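Local coordinates for protein sulfhydryl oxidase 1 (Homo sapiens, PDB 3LLK) that probably catalyses the FAD-dependent, oxygen-coupled oxidation of thiols to disulfides, as a flavoprotein sulfhydryl oxidase of the Erv/ALR type, at residues E20-Y25 and W123-F128; K47-L52 and H67-W72. All coordinates share one frame; numbering follows the deposited sequence.

Interaction 1 of 2, residues E20-Y25 and W123-F128; sequences ESALHY and WVLFHF. With FAD (flavin-adenine dinucleotide), chain D.
With CG anti to the backbone N (chi1 171°) and CD2 continuing the extended line past CG, L125 reaches from its helix to A22 and L23. L23 has CG anti to the carbonyl carbon (chi1 -68°), and with CD1 extended its CD2 branch turns to the same leucine. The meeting is light: L125 CD2 lies 4.2 Å from A22 CB and 4.3 Å from L23 CD2, purely methyl against methyl, with no hydrogen bond between the helices. A22 points toward the partner, and its short side chain lets L125 CD2 come up to its CB; F56 also touches both leucines.

A different side of helix 118-134 serves the cofactor. W123 NE1 donates to the ribityl O2' of FAD over 2.8 Å, a nearly straight bond (165°), while the flavin methyl C8M sits 3.4 Å above one face of the indole, offset toward its rim. One turn on, H127 receives the adenine: FAD C2A stands 3.1 Å above the imidazole, over its centre. H127 NE2 is hydrogen-bonded to H196 ND1, which helps fix the imidazole, and H196 NE2 binds FAD in turn. One helix thus offers leucine to its neighbour and aromatic rings to both ends of the cofactor, consistent with the junction of functional and degenerate modules in the QSOX pseudo-dimer, beside an Erv/ALR helical FAD site.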
loop_
_atom_site.group_PDB
_atom_site.type_symbol
_atom_site.label_atom_id
_atom_site.label_comp_id
_atom_site.label_asym_id
_atom_site.label_seq_id
_atom_site.Cartn_x
_atom_site.Cartn_y
_atom_site.Cartn_z
ATOM N N GLU A 20 -3.228 4.592 -8.715
ATOM C CA GLU A 20 -4.620 5.013 -8.857
ATOM C C GLU A 20 -5.568 3.809 -8.964
ATOM O O GLU A 20 -6.707 3.869 -8.499
ATOM C CB GLU A 20 -4.786 5.924 -10.079
ATOM C CG GLU A 20 -3.907 7.171 -10.019
ATOM C CD GLU A 20 -4.232 8.195 -11.098
ATOM O OE1 GLU A 20 -4.653 7.799 -12.209
ATOM O OE2 GLU A 20 -4.047 9.399 -10.838
ATOM N N SER A 21 -5.100 2.725 -9.574
ATOM C CA SER A 21 -5.920 1.525 -9.692
ATOM C C SER A 21 -6.120 0.930 -8.305
ATOM O O SER A 21 -7.198 0.424 -7.991
ATOM C CB SER A 21 -5.259 0.492 -10.614
ATOM O OG SER A 21 -5.317 0.900 -11.972
ATOM N N ALA A 22 -5.075 0.987 -7.477
ATOM C CA ALA A 22 -5.166 0.482 -6.115
ATOM C C ALA A 22 -6.275 1.258 -5.395
ATOM O O ALA A 22 -7.166 0.663 -4.786
ATOM C CB ALA A 22 -3.818 0.661 -5.385
ATOM N N LEU A 23 -6.227 2.587 -5.469
ATOM C CA LEU A 23 -7.265 3.412 -4.844
ATOM C C LEU A 23 -8.657 3.022 -5.353
ATOM O O LEU A 23 -9.604 2.871 -4.580
ATOM C CB LEU A 23 -7.037 4.899 -5.146
ATOM C CG LEU A 23 -5.813 5.605 -4.542
ATOM C CD1 LEU A 23 -5.884 7.090 -4.880
ATOM C CD2 LEU A 23 -5.788 5.409 -3.034
ATOM N N HIS A 24 -8.780 2.870 -6.663
ATOM C CA HIS A 24 -10.062 2.506 -7.264
ATOM C C HIS A 24 -10.590 1.179 -6.700
ATOM O O HIS A 24 -11.748 1.069 -6.296
ATOM C CB HIS A 24 -9.906 2.371 -8.776
ATOM C CG HIS A 24 -11.159 1.940 -9.473
ATOM N ND1 HIS A 24 -12.283 2.733 -9.543
ATOM C CD2 HIS A 24 -11.476 0.782 -10.099
ATOM C CE1 HIS A 24 -13.240 2.084 -10.183
ATOM N NE2 HIS A 24 -12.775 0.897 -10.530
ATOM N N TYR A 25 -9.723 0.179 -6.690
ATOM C CA TYR A 25 -10.068 -1.149 -6.212
ATOM C C TYR A 25 -10.447 -1.126 -4.735
ATOM O O TYR A 25 -11.380 -1.803 -4.306
ATOM C CB TYR A 25 -8.886 -2.089 -6.437
ATOM C CG TYR A 25 -9.253 -3.543 -6.419
ATOM C CD1 TYR A 25 -9.587 -4.209 -7.596
ATOM C CD2 TYR A 25 -9.274 -4.262 -5.225
ATOM C CE1 TYR A 25 -9.929 -5.557 -7.584
ATOM C CE2 TYR A 25 -9.616 -5.614 -5.205
ATOM C CZ TYR A 25 -9.940 -6.250 -6.387
ATOM O OH TYR A 25 -10.272 -7.581 -6.380
ATOM N N TRP A 123 0.849 -3.379 -1.837
ATOM C CA TRP A 123 2.175 -3.312 -1.231
ATOM C C TRP A 123 2.831 -1.999 -1.653
ATOM O O TRP A 123 3.375 -1.269 -0.821
ATOM C CB TRP A 123 3.068 -4.461 -1.718
ATOM C CG TRP A 123 2.988 -5.724 -0.912
ATOM C CD1 TRP A 123 2.673 -6.971 -1.371
ATOM C CD2 TRP A 123 3.294 -5.873 0.482
ATOM N NE1 TRP A 123 2.766 -7.888 -0.349
ATOM C CE2 TRP A 123 3.144 -7.240 0.796
ATOM C CE3 TRP A 123 3.684 -4.982 1.493
ATOM C CZ2 TRP A 123 3.367 -7.743 2.088
ATOM C CZ3 TRP A 123 3.907 -5.485 2.780
ATOM C CH2 TRP A 123 3.745 -6.853 3.060
ATOM N N VAL A 124 2.787 -1.704 -2.954
ATOM C CA VAL A 124 3.413 -0.490 -3.462
ATOM C C VAL A 124 2.825 0.726 -2.779
ATOM O O VAL A 124 3.572 1.569 -2.282
ATOM C CB VAL A 124 3.264 -0.353 -4.999
ATOM C CG1 VAL A 124 3.970 0.929 -5.489
ATOM C CG2 VAL A 124 3.889 -1.557 -5.680
ATOM N N LEU A 125 1.495 0.795 -2.722
ATOM C CA LEU A 125 0.802 1.907 -2.073
ATOM C C LEU A 125 1.243 2.043 -0.616
ATOM O O LEU A 125 1.594 3.137 -0.171
ATOM C CB LEU A 125 -0.722 1.704 -2.141
ATOM C CG LEU A 125 -1.647 2.635 -1.332
ATOM C CD1 LEU A 125 -1.375 4.092 -1.701
ATOM C CD2 LEU A 125 -3.120 2.290 -1.608
ATOM N N PHE A 126 1.236 0.928 0.122
ATOM C CA PHE A 126 1.635 0.935 1.534
ATOM C C PHE A 126 3.061 1.472 1.740
ATOM O O PHE A 126 3.287 2.348 2.578
ATOM C CB PHE A 126 1.541 -0.479 2.150
ATOM C CG PHE A 126 0.126 -0.965 2.411
ATOM C CD1 PHE A 126 -0.966 -0.098 2.351
ATOM C CD2 PHE A 126 -0.102 -2.304 2.719
ATOM C CE1 PHE A 126 -2.272 -0.566 2.592
ATOM C CE2 PHE A 126 -1.399 -2.781 2.963
ATOM C CZ PHE A 126 -2.482 -1.910 2.898
ATOM N N HIS A 127 4.022 0.922 1.001
ATOM C CA HIS A 127 5.412 1.365 1.115
ATOM C C HIS A 127 5.507 2.860 0.820
ATOM O O HIS A 127 6.194 3.610 1.518
ATOM C CB HIS A 127 6.313 0.605 0.134
ATOM C CG HIS A 127 6.551 -0.823 0.511
ATOM N ND1 HIS A 127 7.222 -1.186 1.657
ATOM C CD2 HIS A 127 6.178 -1.980 -0.089
ATOM C CE1 HIS A 127 7.250 -2.502 1.750
ATOM N NE2 HIS A 127 6.624 -3.007 0.703
ATOM N N PHE A 128 4.795 3.295 -0.205
ATOM C CA PHE A 128 4.845 4.692 -0.582
ATOM C C PHE A 128 4.334 5.573 0.542
ATOM O O PHE A 128 4.937 6.608 0.838
ATOM C CB PHE A 128 4.060 4.931 -1.869
ATOM C CG PHE A 128 4.645 6.008 -2.732
ATOM C CD1 PHE A 128 4.664 7.328 -2.300
ATOM C CD2 PHE A 128 5.209 5.695 -3.967
ATOM C CE1 PHE A 128 5.238 8.331 -3.081
ATOM C CE2 PHE A 128 5.786 6.688 -4.762
ATOM C CZ PHE A 128 5.801 8.011 -4.316
HETATM P PA FAD D . 4.601 -8.041 -4.492
HETATM O O1A FAD D . 3.146 -7.733 -4.576
HETATM O O2A FAD D . 5.201 -8.839 -3.391
HETATM O O5B FAD D . 5.447 -6.724 -4.600
HETATM C C5B FAD D . 5.012 -5.497 -5.189
HETATM C C4B FAD D . 6.305 -4.911 -5.693
HETATM O O4B FAD D . 6.822 -4.130 -4.581
HETATM C C3B FAD D . 7.443 -5.620 -6.459
HETATM O O3B FAD D . 7.231 -5.819 -7.856
HETATM C C2B FAD D . 8.573 -4.783 -6.063
HETATM O O2B FAD D . 8.818 -3.680 -6.881
HETATM C C1B FAD D . 8.245 -4.264 -4.655
HETATM N N9A FAD D . 8.714 -4.979 -3.509
HETATM C C8A FAD D . 9.036 -6.345 -3.289
HETATM N N7A FAD D . 9.478 -6.648 -2.114
HETATM C C5A FAD D . 9.473 -5.412 -1.479
HETATM C C6A FAD D . 9.893 -5.068 -0.180
HETATM N N6A FAD D . 10.415 -5.949 0.685
HETATM N N1A FAD D . 9.824 -3.755 0.242
HETATM C C2A FAD D . 9.428 -2.735 -0.570
HETATM N N3A FAD D . 9.011 -3.068 -1.867
HETATM C C4A FAD D . 9.056 -4.440 -2.268
HETATM N N1 FAD D . -0.129 -13.961 -0.697
HETATM C C2 FAD D . -0.142 -15.306 -0.391
HETATM O O2 FAD D . -0.244 -16.093 -1.346
HETATM N N3 FAD D . -0.009 -15.506 0.977
HETATM C C4 FAD D . 0.126 -14.535 2.000
HETATM O O4 FAD D . 0.193 -14.897 3.221
HETATM C C4X FAD D . 0.125 -13.218 1.588
HETATM N N5 FAD D . 0.149 -12.156 2.550
HETATM C C5X FAD D . 0.034 -10.781 2.214
HETATM C C6 FAD D . -0.048 -9.842 3.260
HETATM C C7 FAD D . -0.138 -8.464 2.915
HETATM C C7M FAD D . -0.225 -7.504 4.102
HETATM C C8 FAD D . -0.145 -8.037 1.553
HETATM C C8M FAD D . -0.198 -6.632 0.987
HETATM C C9 FAD D . -0.099 -8.999 0.545
HETATM C C9A FAD D . -0.056 -10.398 0.784
HETATM N N10 FAD D . 0.018 -11.586 -0.108
HETATM C C10 FAD D . -0.003 -12.922 0.195
HETATM C "C1'" FAD D . 0.253 -11.295 -1.487
HETATM C "C2'" FAD D . 1.668 -11.214 -1.973
HETATM O "O2'" FAD D . 2.514 -10.585 -0.979
HETATM C "C3'" FAD D . 1.930 -10.527 -3.279
HETATM O "O3'" FAD D . 1.381 -9.215 -3.256
HETATM C "C4'" FAD D . 1.587 -11.218 -4.587
HETATM O "O4'" FAD D . 1.940 -12.633 -4.533
HETATM C "C5'" FAD D . 2.056 -10.609 -5.838
HETATM O "O5'" FAD D . 3.484 -10.683 -5.823
HETATM P P FAD D . 4.428 -9.860 -6.741
HETATM O O1P FAD D . 5.481 -10.821 -7.074
HETATM O O2P FAD D . 3.730 -9.253 -7.904
HETATM O O3P FAD D . 5.067 -8.651 -5.890
#

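Interaction 2 of 2, residues K47-L52 and H67-W72; sequences KFVAVL and HSVNEW
V49 and A50 together receive N70 at the tight part of this contact, where two successive helices, 39-55 and 60-75, pack as an antiparallel hairpin with segment axes 9.0 Å apart and inclined at 149°. V49 CG1 presses on the backbone of the facing helix, 3.6 Å from N70 CA, and also touches the amide nitrogen, with V49 CG1 to N70 ND2 at 3.7 Å. N70 answers in kind: its CG, anti to the backbone N (chi1 -169°), carries the amide across to the backbone of A50, where N70 ND2 lies 3.5 Å from A50 CA.

Packing slackens to either side of this core. On the inner side V69 CG1 reaches V49 CG1 only at 4.3 Å, and V69 leans as well on F86 of helix 83-92. On the outer side the CB of the partly exposed A50 is 3.9 Å from N70 ND2, and K47 and H67, both exposed, mark the solvent side. Were N70 shortened to an alanine, the backbone of A50 would probably lose its neighbour and V49 CG1 one of its contacts, opening a gap beside A50.

No hydrogen bond spans the two segments, even though a buried amide sits in the middle. Chemically, then, the asparagine fills the interface by shape, its amide lying against the A50 backbone without bonding across the contact.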
loop_
_atom_site.group_PDB
_atom_site.type_symbol
_atom_site.label_atom_id
_atom_site.label_comp_id
_atom_site.label_asym_id
_atom_site.label_seq_id
_atom_site.Cartn_x
_atom_site.Cartn_y
_atom_site.Cartn_z
ATOM N N LYS A 47 -9.380 6.352 9.220
ATOM C CA LYS A 47 -7.973 6.604 9.509
ATOM C C LYS A 47 -7.135 6.399 8.254
ATOM O O LYS A 47 -6.185 7.142 8.015
ATOM C CB LYS A 47 -7.474 5.686 10.630
ATOM C CG LYS A 47 -7.948 6.099 12.017
ATOM C CD LYS A 47 -7.428 5.177 13.103
ATOM C CE LYS A 47 -7.918 5.624 14.480
ATOM N NZ LYS A 47 -7.608 4.634 15.558
ATOM N N PHE A 48 -7.485 5.393 7.454
ATOM C CA PHE A 48 -6.740 5.118 6.227
ATOM C C PHE A 48 -6.989 6.207 5.178
ATOM O O PHE A 48 -6.063 6.625 4.492
ATOM C CB PHE A 48 -7.120 3.743 5.654
ATOM C CG PHE A 48 -6.243 3.297 4.517
ATOM C CD1 PHE A 48 -4.924 2.911 4.747
ATOM C CD2 PHE A 48 -6.732 3.273 3.213
ATOM C CE1 PHE A 48 -4.103 2.505 3.692
ATOM C CE2 PHE A 48 -5.919 2.869 2.156
ATOM C CZ PHE A 48 -4.602 2.485 2.395
ATOM N N VAL A 49 -8.238 6.655 5.050
ATOM C CA VAL A 49 -8.562 7.704 4.086
ATOM C C VAL A 49 -7.870 8.999 4.509
ATOM O O VAL A 49 -7.414 9.758 3.659
ATOM C CB VAL A 49 -10.098 7.929 3.967
ATOM C CG1 VAL A 49 -10.393 9.162 3.148
ATOM C CG2 VAL A 49 -10.740 6.725 3.300
ATOM N N ALA A 50 -7.792 9.243 5.820
ATOM C CA ALA A 50 -7.116 10.432 6.331
ATOM C C ALA A 50 -5.655 10.346 5.900
ATOM O O ALA A 50 -5.062 11.342 5.481
ATOM C CB ALA A 50 -7.208 10.497 7.860
ATOM N N VAL A 51 -5.078 9.152 6.004
ATOM C CA VAL A 51 -3.686 8.935 5.605
ATOM C C VAL A 51 -3.513 9.167 4.099
ATOM O O VAL A 51 -2.551 9.809 3.668
ATOM C CB VAL A 51 -3.212 7.508 5.987
ATOM C CG1 VAL A 51 -1.896 7.181 5.307
ATOM C CG2 VAL A 51 -3.036 7.414 7.500
ATOM N N LEU A 52 -4.451 8.664 3.297
ATOM C CA LEU A 52 -4.368 8.860 1.853
ATOM C C LEU A 52 -4.460 10.342 1.489
ATOM O O LEU A 52 -3.650 10.861 0.714
ATOM C CB LEU A 52 -5.487 8.095 1.142
ATOM C CG LEU A 52 -5.423 6.572 1.285
ATOM C CD1 LEU A 52 -6.691 5.963 0.693
ATOM C CD2 LEU A 52 -4.172 6.033 0.579
ATOM N N HIS A 67 -9.288 14.462 -0.612
ATOM C CA HIS A 67 -9.618 15.425 0.442
ATOM C C HIS A 67 -11.140 15.548 0.565
ATOM O O HIS A 67 -11.681 15.658 1.673
ATOM C CB HIS A 67 -9.010 16.797 0.114
ATOM C CG HIS A 67 -9.435 17.888 1.049
ATOM N ND1 HIS A 67 -8.865 18.070 2.291
ATOM C CD2 HIS A 67 -10.410 18.822 0.942
ATOM C CE1 HIS A 67 -9.471 19.069 2.909
ATOM N NE2 HIS A 67 -10.412 19.541 2.112
ATOM N N SER A 68 -11.834 15.511 -0.571
ATOM C CA SER A 68 -13.296 15.625 -0.564
ATOM C C SER A 68 -13.941 14.396 0.088
ATOM O O SER A 68 -14.921 14.520 0.816
ATOM C CB SER A 68 -13.824 15.806 -1.993
ATOM O OG SER A 68 -15.233 15.962 -2.011
ATOM N N VAL A 69 -13.387 13.213 -0.169
ATOM C CA VAL A 69 -13.928 11.994 0.429
ATOM C C VAL A 69 -13.599 11.988 1.917
ATOM O O VAL A 69 -14.439 11.648 2.741
ATOM C CB VAL A 69 -13.337 10.725 -0.223
ATOM C CG1 VAL A 69 -13.820 9.494 0.519
ATOM C CG2 VAL A 69 -13.760 10.650 -1.699
ATOM N N ASN A 70 -12.373 12.385 2.248
ATOM C CA ASN A 70 -11.927 12.437 3.634
ATOM C C ASN A 70 -12.870 13.326 4.449
ATOM O O ASN A 70 -13.336 12.934 5.522
ATOM C CB ASN A 70 -10.504 12.996 3.713
ATOM C CG ASN A 70 -9.890 12.833 5.090
ATOM O OD1 ASN A 70 -9.058 13.637 5.508
ATOM N ND2 ASN A 70 -10.285 11.785 5.795
ATOM N N GLU A 71 -13.150 14.521 3.929
ATOM C CA GLU A 71 -14.028 15.471 4.612
ATOM C C GLU A 71 -15.468 14.970 4.719
ATOM O O GLU A 71 -16.137 15.188 5.732
ATOM C CB GLU A 71 -13.993 16.829 3.902
ATOM C CG GLU A 71 -12.684 17.573 4.099
ATOM C CD GLU A 71 -12.245 17.591 5.558
ATOM O OE1 GLU A 71 -13.066 17.962 6.427
ATOM O OE2 GLU A 71 -11.081 17.238 5.842
ATOM N N TRP A 72 -15.943 14.292 3.679
ATOM C CA TRP A 72 -17.293 13.749 3.714
ATOM C C TRP A 72 -17.394 12.737 4.860
ATOM O O TRP A 72 -18.378 12.717 5.601
ATOM C CB TRP A 72 -17.627 13.051 2.400
ATOM C CG TRP A 72 -19.005 12.474 2.391
ATOM C CD1 TRP A 72 -20.170 13.133 2.114
ATOM C CD2 TRP A 72 -19.370 11.121 2.697
ATOM N NE1 TRP A 72 -21.238 12.273 2.224
ATOM C CE2 TRP A 72 -20.776 11.032 2.583
ATOM C CE3 TRP A 72 -18.646 9.976 3.059
ATOM C CZ2 TRP A 72 -21.476 9.840 2.819
ATOM C CZ3 TRP A 72 -19.343 8.788 3.294
ATOM C CH2 TRP A 72 -20.744 8.731 3.172
#

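Overall arrangement
Interactions 1 and 2 touch directly through residues 47-52. Interaction 2 is nested within the chain loop closed by interaction 1, and their centres lie 15 Å apart. The inner face of helix 39-55 joins them: F48 CE1 meets F126 CE1 at 3.7 Å, L52 CD1 meets L23 CD2 at 3.9 Å, and L52 CD2 meets L125 CD1 at 4.1 Å. L52 therefore touches both helices of interaction 1. FAD lies on the side of helix 118-134 served by W123 and H127. F126, which also meets the flavin methyl C8M obliquely, brings F48 within one residue of FAD; residues 67-72 are one layer farther out, behind 47-52.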